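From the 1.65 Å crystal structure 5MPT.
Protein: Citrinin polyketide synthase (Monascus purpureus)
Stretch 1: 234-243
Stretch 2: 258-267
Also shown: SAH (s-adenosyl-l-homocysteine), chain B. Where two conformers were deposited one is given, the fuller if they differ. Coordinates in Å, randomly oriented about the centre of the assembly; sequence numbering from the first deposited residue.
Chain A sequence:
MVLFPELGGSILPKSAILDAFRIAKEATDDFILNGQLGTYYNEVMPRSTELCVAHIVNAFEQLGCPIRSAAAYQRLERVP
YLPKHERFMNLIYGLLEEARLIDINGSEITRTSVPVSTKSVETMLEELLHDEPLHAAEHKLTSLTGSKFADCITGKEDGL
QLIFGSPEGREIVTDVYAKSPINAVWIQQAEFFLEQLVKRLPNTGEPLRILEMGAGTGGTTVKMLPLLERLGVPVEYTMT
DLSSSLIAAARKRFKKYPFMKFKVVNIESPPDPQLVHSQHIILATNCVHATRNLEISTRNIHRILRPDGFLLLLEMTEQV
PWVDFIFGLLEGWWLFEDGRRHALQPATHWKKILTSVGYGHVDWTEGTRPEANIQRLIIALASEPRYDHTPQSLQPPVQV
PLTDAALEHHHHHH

Stretch 1, residues 234-243: PVEYTMTDLS
Stretch 2 258-267: PFMKFKVVNI

Two neighbouring strands, one including Val235 to Met239 and the other including Met260 to Phe262, run parallel, their N-to-C directions 24° apart and their axes 4.6 Å apart at closest approach. Phi/psi values stay extended, for example -107/114 at Tyr237 and -132/135 at Phe262; Phe259, at -88/17, is the bend that leads in. The register pairs Tyr237 with Met260, Thr238 with Lys261 and Met239 with Phe262, at CA-CA distances of 5.0, 4.5 and 5.0 Å.

In parallel fashion, Tyr237 and Met239 each bond two residues of the second stretch through N and O. Tyr237 N donates to Phe259 O (3.0 Å) and Tyr237 O accepts from Lys261 N (2.9 Å); Met239 N donates to Lys261 O (2.9 Å) and Met239 O accepts from Lys263 N (3.1 Å). Farther on, Val265 N reaches Asp241 O at 3.0 Å, and a water donates to both Thr240 OG1 (2.7 Å) and Val265 O (2.9 Å).

Side chains alternate between faces. Tyr237 (chi1 t), Met239 (t, t, t), Met260 (m, m, m) and Phe262 (chi1 m) share one. The folded Met260 rotamer brings its CE to 3.6 Å from Tyr237 CD1 and 3.9 Å from Met239 CB, so one methyl serves both neighbours. Met239 SD lies obliquely to the Phe262 ring, 4.0 Å from Phe262 CE2. Thr238 and Lys261 occupy the other face, Thr238 OG1 lying 3.8 Å from Lys261 CB. At the entrance, Val235 (chi1 p) sets CG1 over a face of the Phe259 ring (chi1 p, chi2 74°), 3.7 Å from Phe259 CG.

At the far end both stretches hold S-adenosylhomocysteine: Asp241 OD1 and OD2 each accept a ribose hydroxyl, from SAH O3' and O2' (both 2.7 Å), Asn266 OD1 accepts from SAH N6 (2.9 Å), and Ile267 N donates to SAH N1 (3.0 Å).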

# COMPACT_ATOMS: atom_id res chain seq x y z
N PRO A 234 -1.09 5.13 -29.16
CA PRO A 234 -2.07 4.04 -29.06
C PRO A 234 -1.82 3.19 -27.83
O PRO A 234 -0.68 2.82 -27.52
CB PRO A 234 -1.87 3.26 -30.35
CG PRO A 234 -1.19 4.20 -31.28
CD PRO A 234 -0.33 5.07 -30.42
N VAL A 235 -2.90 2.88 -27.12
CA VAL A 235 -2.82 2.17 -25.85
C VAL A 235 -4.10 1.38 -25.64
O VAL A 235 -5.18 1.78 -26.08
CB VAL A 235 -2.60 3.15 -24.67
CG1 VAL A 235 -3.69 4.20 -24.64
CG2 VAL A 235 -2.56 2.40 -23.33
N GLU A 236 -3.96 0.24 -24.98
CA GLU A 236 -5.06 -0.50 -24.39
C GLU A 236 -4.73 -0.69 -22.92
O GLU A 236 -3.72 -1.33 -22.59
CB GLU A 236 -5.27 -1.85 -25.11
CG GLU A 236 -5.70 -1.71 -26.58
CD GLU A 236 -5.53 -3.00 -27.39
OE1 GLU A 236 -5.23 -4.06 -26.78
OE2 GLU A 236 -5.70 -2.96 -28.63
N TYR A 237 -5.53 -0.07 -22.04
CA TYR A 237 -5.35 -0.13 -20.59
C TYR A 237 -6.41 -1.02 -19.98
O TYR A 237 -7.60 -0.70 -20.03
CB TYR A 237 -5.44 1.27 -20.00
CG TYR A 237 -4.95 1.39 -18.59
CD1 TYR A 237 -5.70 0.94 -17.51
CD2 TYR A 237 -3.73 2.00 -18.32
CE1 TYR A 237 -5.25 1.10 -16.21
CE2 TYR A 237 -3.28 2.17 -17.04
CZ TYR A 237 -4.04 1.71 -15.98
OH TYR A 237 -3.57 1.88 -14.70
N THR A 238 -5.98 -2.15 -19.41
CA THR A 238 -6.88 -3.10 -18.80
C THR A 238 -6.79 -2.88 -17.29
O THR A 238 -5.75 -3.16 -16.67
CB THR A 238 -6.53 -4.53 -19.21
OG1 THR A 238 -6.55 -4.64 -20.64
CG2 THR A 238 -7.53 -5.53 -18.64
N MET A 239 -7.86 -2.35 -16.73
CA MET A 239 -7.94 -2.13 -15.30
C MET A 239 -8.59 -3.36 -14.67
O MET A 239 -9.69 -3.76 -15.07
CB MET A 239 -8.75 -0.88 -15.01
CG MET A 239 -8.81 -0.54 -13.56
SD MET A 239 -10.09 0.66 -13.24
CE MET A 239 -9.85 0.85 -11.47
N THR A 240 -7.91 -3.96 -13.70
CA THR A 240 -8.40 -5.20 -13.09
C THR A 240 -8.28 -5.16 -11.57
O THR A 240 -7.55 -4.35 -10.99
CB THR A 240 -7.65 -6.41 -13.64
OG1 THR A 240 -6.39 -6.56 -12.97
CG2 THR A 240 -7.40 -6.30 -15.14
N ASP A 241 -9.02 -6.06 -10.92
CA ASP A 241 -8.99 -6.22 -9.47
C ASP A 241 -9.69 -7.52 -9.14
O ASP A 241 -10.44 -8.05 -9.95
CB ASP A 241 -9.69 -5.06 -8.73
CG ASP A 241 -9.30 -4.96 -7.25
OD1 ASP A 241 -8.38 -4.21 -6.88
OD2 ASP A 241 -9.94 -5.63 -6.42
N LEU A 242 -9.43 -8.01 -7.93
CA LEU A 242 -10.18 -9.14 -7.43
C LEU A 242 -11.65 -8.80 -7.23
O LEU A 242 -12.50 -9.69 -7.33
CB LEU A 242 -9.58 -9.61 -6.10
CG LEU A 242 -10.11 -10.97 -5.59
CD1 LEU A 242 -9.83 -12.09 -6.57
CD2 LEU A 242 -9.48 -11.32 -4.26
N SER A 243 -11.97 -7.54 -6.91
CA SER A 243 -13.31 -7.13 -6.52
C SER A 243 -14.15 -6.73 -7.73
O SER A 243 -13.80 -5.79 -8.45
CB SER A 243 -13.24 -5.96 -5.53
OG SER A 243 -14.46 -5.25 -5.50
N PRO A 258 -11.72 5.93 -24.12
CA PRO A 258 -12.12 4.84 -25.02
C PRO A 258 -11.09 3.73 -25.13
O PRO A 258 -11.39 2.69 -25.74
CB PRO A 258 -12.28 5.56 -26.35
CG PRO A 258 -11.20 6.59 -26.32
CD PRO A 258 -11.11 7.04 -24.86
N PHE A 259 -9.89 3.92 -24.58
CA PHE A 259 -8.84 2.92 -24.62
C PHE A 259 -8.90 1.96 -23.44
O PHE A 259 -7.93 1.25 -23.17
CB PHE A 259 -7.46 3.61 -24.66
CG PHE A 259 -7.21 4.60 -23.52
CD1 PHE A 259 -6.94 4.14 -22.24
CD2 PHE A 259 -7.23 5.96 -23.75
CE1 PHE A 259 -6.71 5.03 -21.20
CE2 PHE A 259 -6.99 6.86 -22.71
CZ PHE A 259 -6.73 6.39 -21.43
N MET A 260 -10.03 1.89 -22.74
CA MET A 260 -10.12 1.13 -21.50
C MET A 260 -10.79 -0.22 -21.71
O MET A 260 -11.77 -0.33 -22.45
CB MET A 260 -10.90 1.91 -20.44
CG MET A 260 -10.18 3.15 -19.96
SD MET A 260 -8.60 2.83 -19.15
CE MET A 260 -9.14 1.88 -17.74
N LYS A 261 -10.24 -1.23 -21.05
CA LYS A 261 -10.90 -2.49 -20.82
C LYS A 261 -10.97 -2.66 -19.30
O LYS A 261 -10.12 -2.15 -18.57
CB LYS A 261 -10.13 -3.66 -21.47
CG LYS A 261 -9.68 -3.45 -22.94
CD LYS A 261 -10.84 -3.34 -23.93
CE LYS A 261 -11.59 -4.65 -24.12
NZ LYS A 261 -12.72 -4.52 -25.09
N PHE A 262 -12.00 -3.36 -18.82
CA PHE A 262 -12.20 -3.61 -17.39
C PHE A 262 -12.49 -5.09 -17.17
O PHE A 262 -13.32 -5.67 -17.87
CB PHE A 262 -13.38 -2.79 -16.83
CG PHE A 262 -13.27 -1.32 -17.05
CD1 PHE A 262 -13.62 -0.76 -18.27
CD2 PHE A 262 -12.83 -0.49 -16.03
CE1 PHE A 262 -13.52 0.60 -18.48
CE2 PHE A 262 -12.73 0.86 -16.24
CZ PHE A 262 -13.07 1.40 -17.46
N LYS A 263 -11.86 -5.69 -16.16
CA LYS A 263 -11.97 -7.13 -15.95
C LYS A 263 -11.56 -7.51 -14.53
O LYS A 263 -10.67 -6.89 -13.94
CB LYS A 263 -11.11 -7.91 -16.98
CG LYS A 263 -11.24 -9.44 -16.92
CD LYS A 263 -10.38 -10.17 -17.99
CE LYS A 263 -10.60 -11.71 -17.98
NZ LYS A 263 -9.81 -12.42 -19.03
N VAL A 264 -12.25 -8.51 -13.97
CA VAL A 264 -11.88 -9.12 -12.69
C VAL A 264 -10.74 -10.09 -12.91
O VAL A 264 -10.85 -11.04 -13.71
CB VAL A 264 -13.09 -9.84 -12.06
CG1 VAL A 264 -12.70 -10.50 -10.74
CG2 VAL A 264 -14.26 -8.88 -11.85
N VAL A 265 -9.63 -9.90 -12.20
CA VAL A 265 -8.46 -10.76 -12.35
C VAL A 265 -7.87 -11.01 -10.97
O VAL A 265 -7.64 -10.07 -10.20
CB VAL A 265 -7.39 -10.15 -13.27
CG1 VAL A 265 -6.11 -11.01 -13.25
CG2 VAL A 265 -7.94 -10.00 -14.67
N ASN A 266 -7.61 -12.27 -10.66
CA ASN A 266 -6.99 -12.66 -9.40
C ASN A 266 -5.51 -12.91 -9.64
O ASN A 266 -5.15 -13.77 -10.46
CB ASN A 266 -7.68 -13.92 -8.87
CG ASN A 266 -7.17 -14.34 -7.51
OD1 ASN A 266 -6.09 -13.97 -7.07
ND2 ASN A 266 -7.93 -15.22 -6.87
N ILE A 267 -4.67 -12.09 -9.01
CA ILE A 267 -3.22 -12.19 -9.08
C ILE A 267 -2.73 -13.60 -8.81
O ILE A 267 -1.72 -14.03 -9.39
CB ILE A 267 -2.58 -11.20 -8.10
CG1 ILE A 267 -2.95 -9.77 -8.50
CG2 ILE A 267 -1.05 -11.41 -8.00
CD1 ILE A 267 -2.73 -8.72 -7.42
N SAH B . -4.23 -0.16 -5.83
CA SAH B . -5.20 0.03 -4.71
CB SAH B . -4.64 0.27 -3.32
CG SAH B . -4.06 -0.96 -2.64
SD SAH B . -5.48 -1.86 -1.91
C SAH B . -6.10 1.25 -5.08
O SAH B . -7.29 1.16 -4.52
OXT SAH B . -5.74 2.18 -5.75
C5' SAH B . -5.19 -3.56 -2.47
C4' SAH B . -6.08 -3.85 -3.66
O4' SAH B . -5.69 -5.16 -4.11
C3' SAH B . -7.58 -3.92 -3.35
O3' SAH B . -8.25 -3.22 -4.40
C2' SAH B . -7.88 -5.43 -3.37
O2' SAH B . -9.20 -5.72 -3.83
C1' SAH B . -6.85 -5.92 -4.37
N9 SAH B . -6.48 -7.33 -4.27
C8 SAH B . -6.29 -8.08 -3.14
N7 SAH B . -6.02 -9.34 -3.37
C5 SAH B . -6.04 -9.43 -4.75
C6 SAH B . -5.84 -10.51 -5.64
N6 SAH B . -5.59 -11.77 -5.25
N1 SAH B . -5.93 -10.25 -6.96
C2 SAH B . -6.20 -9.01 -7.36
N3 SAH B . -6.41 -7.92 -6.63
C4 SAH B . -6.32 -8.20 -5.32
O HOH W 1 -6.16 -7.59 -10.49